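Local coordinates for protein Niban 2 (PDB 7CTP) that may help suppress apoptosis and promote melanoma cell invasion in vitro, the piece in this chain including its PH domain, at residues A[363-374]-A[384-394]. Numbering follows the deposited sequence.
Sequences VFFKEVTDMNLN and LGEYMEKLSRL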
ATOM      1  N   VAL A 363      23.272   5.329   3.131  1.00 27.50           N
ATOM      2  CA  VAL A 363      23.211   5.965   1.821  1.00 24.18           C
ATOM      3  C   VAL A 363      23.147   7.480   1.971  1.00 30.59           C
ATOM      4  O   VAL A 363      23.784   8.226   1.216  1.00 28.52           O
ATOM      5  CB  VAL A 363      22.012   5.419   1.023  1.00 25.08           C
ATOM      6  CG1 VAL A 363      21.735   6.293  -0.192  1.00 29.20           C
ATOM      7  CG2 VAL A 363      22.289   3.978   0.571  1.00 24.63           C
ATOM      8  N   PHE A 364      22.373   7.952   2.951  1.00 28.17           N
ATOM      9  CA  PHE A 364      22.276   9.384   3.218  1.00 26.89           C
ATOM     10  C   PHE A 364      23.638   9.952   3.597  1.00 27.35           C
ATOM     11  O   PHE A 364      24.077  10.971   3.051  1.00 26.41           O
ATOM     12  CB  PHE A 364      21.264   9.618   4.337  1.00 26.30           C
ATOM     13  CG  PHE A 364      21.224  11.032   4.838  1.00 29.42           C
ATOM     14  CD1 PHE A 364      20.812  12.066   4.011  1.00 29.46           C
ATOM     15  CD2 PHE A 364      21.591  11.321   6.142  1.00 33.27           C
ATOM     16  CE1 PHE A 364      20.773  13.371   4.475  1.00 29.14           C
ATOM     17  CE2 PHE A 364      21.553  12.622   6.613  1.00 29.04           C
ATOM     18  CZ  PHE A 364      21.145  13.644   5.781  1.00 30.40           C
ATOM     19  N   PHE A 365      24.318   9.280   4.523  1.00 29.51           N
ATOM     20  CA  PHE A 365      25.638   9.706   4.987  1.00 30.56           C
ATOM     21  C   PHE A 365      26.635   9.782   3.836  1.00 31.70           C
ATOM     22  O   PHE A 365      27.412  10.743   3.740  1.00 29.02           O
ATOM     23  CB  PHE A 365      26.118   8.735   6.061  1.00 31.07           C
ATOM     24  CG  PHE A 365      27.367   9.160   6.773  1.00 32.63           C
ATOM     25  CD1 PHE A 365      27.291   9.910   7.932  1.00 41.74           C
ATOM     26  CD2 PHE A 365      28.614   8.775   6.310  1.00 32.73           C
ATOM     27  CE1 PHE A 365      28.433  10.296   8.608  1.00 43.15           C
ATOM     28  CE2 PHE A 365      29.760   9.161   6.989  1.00 38.27           C
ATOM     29  CZ  PHE A 365      29.666   9.920   8.134  1.00 34.65           C
ATOM     30  N   LYS A 366      26.621   8.779   2.950  1.00 29.93           N
ATOM     31  CA  LYS A 366      27.537   8.764   1.812  1.00 28.22           C
ATOM     32  C   LYS A 366      27.254   9.911   0.850  1.00 36.36           C
ATOM     33  O   LYS A 366      28.184  10.565   0.364  1.00 31.50           O
ATOM     34  CB  LYS A 366      27.442   7.424   1.085  1.00 28.75           C
ATOM     35  CG  LYS A 366      28.123   7.409  -0.274  1.00 35.89           C
ATOM     36  CD  LYS A 366      27.952   6.063  -0.955  1.00 41.16           C
ATOM     37  CE  LYS A 366      28.219   6.180  -2.440  1.00 40.76           C
ATOM     38  NZ  LYS A 366      29.514   6.875  -2.678  1.00 49.65           N
ATOM     39  N   GLU A 367      25.973  10.180   0.574  1.00 27.54           N
ATOM     40  CA  GLU A 367      25.640  11.215  -0.398  1.00 26.67           C
ATOM     41  C   GLU A 367      25.998  12.597   0.131  1.00 25.68           C
ATOM     42  O   GLU A 367      26.490  13.449  -0.620  1.00 29.12           O
ATOM     43  CB  GLU A 367      24.157  11.126  -0.758  1.00 28.04           C
ATOM     44  CG  GLU A 367      23.826   9.892  -1.581  1.00 30.70           C
ATOM     45  CD  GLU A 367      24.582   9.854  -2.894  1.00 36.34           C
ATOM     46  OE1 GLU A 367      24.586  10.873  -3.617  1.00 40.06           O
ATOM     47  OE2 GLU A 367      25.175   8.800  -3.197  1.00 34.92           O
ATOM     48  N   VAL A 368      25.785  12.830   1.426  1.00 24.70           N
ATOM     49  CA  VAL A 368      26.169  14.110   2.015  1.00 30.87           C
ATOM     50  C   VAL A 368      27.686  14.265   1.995  1.00 32.81           C
ATOM     51  O   VAL A 368      28.215  15.343   1.686  1.00 35.58           O
ATOM     52  CB  VAL A 368      25.600  14.234   3.440  1.00 34.54           C
ATOM     53  CG1 VAL A 368      26.256  15.393   4.175  1.00 37.05           C
ATOM     54  CG2 VAL A 368      24.082  14.422   3.387  1.00 33.56           C
ATOM     55  N   THR A 369      28.407  13.184   2.297  1.00 27.69           N
ATOM     56  CA  THR A 369      29.866  13.238   2.268  1.00 29.19           C
ATOM     57  C   THR A 369      30.377  13.467   0.854  1.00 36.75           C
ATOM     58  O   THR A 369      31.320  14.240   0.641  1.00 36.52           O
ATOM     59  CB  THR A 369      30.454  11.958   2.856  1.00 35.26           C
ATOM     60  OG1 THR A 369      29.879  11.723   4.149  1.00 33.72           O
ATOM     61  CG2 THR A 369      31.966  12.094   3.008  1.00 43.04           C
ATOM     62  N   ASP A 370      29.763  12.806  -0.129  1.00 31.55           N
ATOM     63  CA  ASP A 370      30.144  13.045  -1.515  1.00 39.77           C
ATOM     64  C   ASP A 370      29.936  14.507  -1.896  1.00 37.80           C
ATOM     65  O   ASP A 370      30.765  15.090  -2.601  1.00 43.26           O
ATOM     66  CB  ASP A 370      29.367  12.117  -2.449  1.00 39.34           C
ATOM     67  CG  ASP A 370      29.967  10.724  -2.517  1.00 45.26           C
ATOM     68  OD1 ASP A 370      31.023  10.504  -1.890  1.00 41.73           O
ATOM     69  OD2 ASP A 370      29.379   9.848  -3.186  1.00 54.25           O
ATOM     70  N   MET A 371      28.848  15.125  -1.417  1.00 31.46           N
ATOM     71  CA  MET A 371      28.674  16.564  -1.613  1.00 38.44           C
ATOM     72  C   MET A 371      29.772  17.354  -0.914  1.00 48.39           C
ATOM     73  O   MET A 371      30.314  18.315  -1.474  1.00 56.82           O
ATOM     74  CB  MET A 371      27.307  17.014  -1.104  1.00 39.87           C
ATOM     75  CG  MET A 371      27.211  18.534  -0.954  1.00 46.19           C
ATOM     76  SD  MET A 371      25.768  19.039  -0.022  1.00 55.82           S
ATOM     77  CE  MET A 371      24.514  18.158  -0.935  1.00 45.53           C
ATOM     78  N   ASN A 372      30.116  16.955   0.312  1.00 41.58           N
ATOM     79  CA  ASN A 372      31.155  17.646   1.068  1.00 49.70           C
ATOM     80  C   ASN A 372      32.492  17.592   0.341  1.00 53.45           C
ATOM     81  O   ASN A 372      33.230  18.584   0.306  1.00 59.29           O
ATOM     82  CB  ASN A 372      31.272  17.021   2.455  1.00 46.66           C
ATOM     83  CG  ASN A 372      31.738  18.004   3.499  1.00 63.06           C
ATOM     84  OD1 ASN A 372      31.632  19.217   3.324  1.00 55.79           O
ATOM     85  ND2 ASN A 372      32.253  17.482   4.603  1.00 72.00           N
ATOM     86  N   LEU A 373      32.813  16.439  -0.250  1.00 46.39           N
ATOM     87  CA  LEU A 373      34.034  16.309  -1.038  1.00 51.15           C
ATOM     88  C   LEU A 373      34.041  17.278  -2.210  1.00 58.39           C
ATOM     89  O   LEU A 373      35.095  17.809  -2.581  1.00 52.21           O
ATOM     90  CB  LEU A 373      34.180  14.875  -1.537  1.00 44.78           C
ATOM     91  CG  LEU A 373      35.412  14.583  -2.389  1.00 50.38           C
ATOM     92  CD1 LEU A 373      36.176  13.439  -1.773  1.00 56.94           C
ATOM     93  CD2 LEU A 373      35.015  14.269  -3.829  1.00 49.26           C
ATOM     94  N   ASN A 374      32.876  17.520  -2.811  1.00 41.93           N
ATOM     95  CA  ASN A 374      32.816  18.451  -3.930  1.00 50.03           C
ATOM     96  C   ASN A 374      33.113  19.873  -3.476  1.00 55.93           C
ATOM     97  O   ASN A 374      33.800  20.627  -4.175  1.00 55.91           O
ATOM     98  CB  ASN A 374      31.451  18.379  -4.606  1.00 56.70           C
ATOM     99  CG  ASN A 374      31.302  17.162  -5.493  1.00 54.48           C
ATOM    100  OD1 ASN A 374      32.275  16.462  -5.778  1.00 61.57           O
ATOM    101  ND2 ASN A 374      30.078  16.901  -5.933  1.00 51.76           N
ATOM    102  N   LEU A 384      26.830  24.970  -4.681  1.00 46.68           N
ATOM    103  CA  LEU A 384      26.014  24.274  -3.693  1.00 59.39           C
ATOM    104  C   LEU A 384      24.605  24.015  -4.205  1.00 55.56           C
ATOM    105  O   LEU A 384      24.056  22.927  -3.997  1.00 52.68           O
ATOM    106  CB  LEU A 384      25.962  25.081  -2.403  1.00 57.63           C
ATOM    107  CG  LEU A 384      25.381  24.394  -1.176  1.00 59.50           C
ATOM    108  CD1 LEU A 384      25.920  22.979  -1.035  1.00 51.36           C
ATOM    109  CD2 LEU A 384      25.758  25.217   0.007  1.00 51.15           C
ATOM    110  N   GLY A 385      23.993  25.009  -4.860  1.00 50.15           N
ATOM    111  CA  GLY A 385      22.645  24.824  -5.380  1.00 43.41           C
ATOM    112  C   GLY A 385      22.544  23.654  -6.336  1.00 51.99           C
ATOM    113  O   GLY A 385      21.545  22.930  -6.348  1.00 47.26           O
ATOM    114  N   GLU A 386      23.596  23.432  -7.125  1.00 48.19           N
ATOM    115  CA  GLU A 386      23.616  22.298  -8.041  1.00 52.14           C
ATOM    116  C   GLU A 386      23.703  20.982  -7.282  1.00 48.09           C
ATOM    117  O   GLU A 386      23.019  20.012  -7.629  1.00 45.21           O
ATOM    118  CB  GLU A 386      24.782  22.452  -9.016  1.00 58.76           C
ATOM    119  CG  GLU A 386      25.246  21.188  -9.737  1.00 61.35           C
ATOM    120  CD  GLU A 386      26.344  21.478 -10.756  1.00 67.82           C
ATOM    121  OE1 GLU A 386      26.119  22.325 -11.647  1.00 67.34           O
ATOM    122  OE2 GLU A 386      27.436  20.877 -10.655  1.00 69.15           O
ATOM    123  N   TYR A 387      24.513  20.936  -6.222  1.00 47.50           N
ATOM    124  CA  TYR A 387      24.643  19.699  -5.458  1.00 44.52           C
ATOM    125  C   TYR A 387      23.415  19.451  -4.590  1.00 39.93           C
ATOM    126  O   TYR A 387      22.981  18.303  -4.437  1.00 39.06           O
ATOM    127  CB  TYR A 387      25.907  19.734  -4.602  1.00 46.57           C
ATOM    128  CG  TYR A 387      27.178  19.991  -5.378  1.00 56.50           C
ATOM    129  CD1 TYR A 387      27.334  19.540  -6.685  1.00 65.11           C
ATOM    130  CD2 TYR A 387      28.232  20.678  -4.792  1.00 71.33           C
ATOM    131  CE1 TYR A 387      28.508  19.778  -7.391  1.00 67.79           C
ATOM    132  CE2 TYR A 387      29.400  20.923  -5.483  1.00 62.90           C
ATOM    133  CZ  TYR A 387      29.538  20.469  -6.781  1.00 71.21           C
ATOM    134  OH  TYR A 387      30.712  20.714  -7.468  1.00 79.55           O
ATOM    135  N   MET A 388      22.843  20.513  -4.015  1.00 40.49           N
ATOM    136  CA  MET A 388      21.644  20.361  -3.197  1.00 41.41           C
ATOM    137  C   MET A 388      20.448  19.913  -4.023  1.00 40.83           C
ATOM    138  O   MET A 388      19.575  19.200  -3.513  1.00 37.50           O
ATOM    139  CB  MET A 388      21.313  21.671  -2.476  1.00 38.25           C
ATOM    140  CG  MET A 388      22.297  22.057  -1.377  1.00 54.08           C
ATOM    141  SD  MET A 388      22.488  20.807  -0.092  1.00 59.26           S
ATOM    142  CE  MET A 388      20.788  20.449   0.259  1.00 38.18           C
ATOM    143  N   GLU A 389      20.382  20.334  -5.287  1.00 41.82           N
ATOM    144  CA  GLU A 389      19.283  19.914  -6.147  1.00 44.86           C
ATOM    145  C   GLU A 389      19.312  18.408  -6.377  1.00 42.30           C
ATOM    146  O   GLU A 389      18.261  17.754  -6.387  1.00 39.64           O
ATOM    147  CB  GLU A 389      19.343  20.672  -7.471  1.00 51.88           C
ATOM    148  CG  GLU A 389      18.053  20.636  -8.263  1.00 58.72           C
ATOM    149  CD  GLU A 389      17.902  19.362  -9.058  1.00 63.41           C
ATOM    150  OE1 GLU A 389      18.932  18.714  -9.353  1.00 64.17           O
ATOM    151  OE2 GLU A 389      16.745  19.013  -9.376  1.00 57.16           O
ATOM    152  N   LYS A 390      20.507  17.841  -6.553  1.00 40.70           N
ATOM    153  CA  LYS A 390      20.623  16.397  -6.726  1.00 43.03           C
ATOM    154  C   LYS A 390      20.336  15.665  -5.422  1.00 39.44           C
ATOM    155  O   LYS A 390      19.662  14.627  -5.418  1.00 36.48           O
ATOM    156  CB  LYS A 390      22.012  16.039  -7.259  1.00 40.22           C
ATOM    157  CG  LYS A 390      22.105  16.058  -8.786  1.00 56.54           C
ATOM    158  CD  LYS A 390      23.549  16.130  -9.281  1.00 58.38           C
ATOM    159  CE  LYS A 390      24.142  14.749  -9.550  1.00 52.02           C
ATOM    160  NZ  LYS A 390      24.151  13.863  -8.349  1.00 67.51           N
ATOM    161  N   LEU A 391      20.835  16.194  -4.299  1.00 30.09           N
ATOM    162  CA  LEU A 391      20.584  15.552  -3.012  1.00 35.45           C
ATOM    163  C   LEU A 391      19.103  15.595  -2.659  1.00 31.74           C
ATOM    164  O   LEU A 391      18.582  14.662  -2.036  1.00 28.29           O
ATOM    165  CB  LEU A 391      21.406  16.219  -1.910  1.00 34.28           C
ATOM    166  CG  LEU A 391      21.306  15.540  -0.539  1.00 35.74           C
ATOM    167  CD1 LEU A 391      22.112  14.248  -0.532  1.00 28.20           C
ATOM    168  CD2 LEU A 391      21.746  16.462   0.597  1.00 34.42           C
ATOM    169  N   SER A 392      18.414  16.676  -3.052  1.00 34.19           N
ATOM    170  CA  SER A 392      17.005  16.853  -2.706  1.00 27.36           C
ATOM    171  C   SER A 392      16.139  15.722  -3.238  1.00 36.08           C
ATOM    172  O   SER A 392      15.052  15.476  -2.699  1.00 33.53           O
ATOM    173  CB  SER A 392      16.477  18.192  -3.236  1.00 26.67           C
ATOM    174  OG  SER A 392      16.285  18.170  -4.643  1.00 33.49           O
ATOM    175  N   ARG A 393      16.601  15.023  -4.278  1.00 29.56           N
ATOM    176  CA  ARG A 393      15.829  13.981  -4.946  1.00 29.53           C
ATOM    177  C   ARG A 393      16.260  12.574  -4.560  1.00 31.58           C
ATOM    178  O   ARG A 393      15.787  11.607  -5.175  1.00 27.66           O
ATOM    179  CB  ARG A 393      15.946  14.144  -6.459  1.00 33.47           C
ATOM    180  CG  ARG A 393      15.624  15.529  -6.925  1.00 45.95           C
ATOM    181  CD  ARG A 393      15.411  15.593  -8.418  1.00 45.75           C
ATOM    182  NE  ARG A 393      14.633  16.781  -8.738  1.00 65.66           N
ATOM    183  CZ  ARG A 393      13.332  16.772  -8.997  1.00 45.57           C
ATOM    184  NH1 ARG A 393      12.658  15.624  -9.010  1.00 42.75           N
ATOM    185  NH2 ARG A 393      12.711  17.913  -9.259  1.00 41.27           N
ATOM    186  N   LEU A 394      17.141  12.445  -3.563  1.00 27.62           N
ATOM    187  CA  LEU A 394      17.749  11.152  -3.241  1.00 24.65           C
ATOM    188  C   LEU A 394      16.699  10.085  -2.942  1.00 29.66           C
ATOM    189  O   LEU A 394      16.841   8.929  -3.362  1.00 25.15           O
ATOM    190  CB  LEU A 394      18.699  11.310  -2.056  1.00 29.30           C
ATOM    191  CG  LEU A 394      19.369  10.056  -1.499  1.00 26.86           C
ATOM    192  CD1 LEU A 394      20.128   9.327  -2.598  1.00 27.91           C
ATOM    193  CD2 LEU A 394      20.296  10.434  -0.356  1.00 25.80           C
TER
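Met371 is the knob of this contact, its side chain set among Leu384, Tyr387, Met388 and Leu391. CG stands anti to the backbone N (chi1 165°) and the chain runs on extended before bending at its last torsion (-52°). Met371 CE thereby comes 3.4 Å from Met388 SD and also touches Leu391 CD2. Against Leu391 the methionine stands at about a right angle, and Met371 SD touches Leu384 CD1, those two side chains crossing in the same way. One step further along, the Tyr387 ring has Asn374 over one face: Asn374 CB lies 3.4 Å from Tyr387 CE2, while Asn374 ND2 sits above the plane, offset toward the rim, with the amide tilted 46° to the ring. With an alanine here instead of Tyr387, the Asn374 amide is likely to lose the ring it lies over and be freer to turn. The two pieces form an antiparallel helical hairpin, the short helix 384-391 folding back along the C-terminal end of helix 342-378; the axes of 363-374 and 384-391 approach to 10.6 Å. Helix 422-455 adds Leu455 against Leu384 and Phe447 against Leu391. On the neighbouring turn Leu391 CD1 meets Glu367 CB at 3.7 Å. Leu394, which closes the type I beta turn begun at Leu391, lays both methyls against Glu367 CG, with Leu394 CD2 at 3.8 Å, and at this end its CD1 also reaches Val363 CG1. Glu367 OE1 turns to a salt bridge with Lys400.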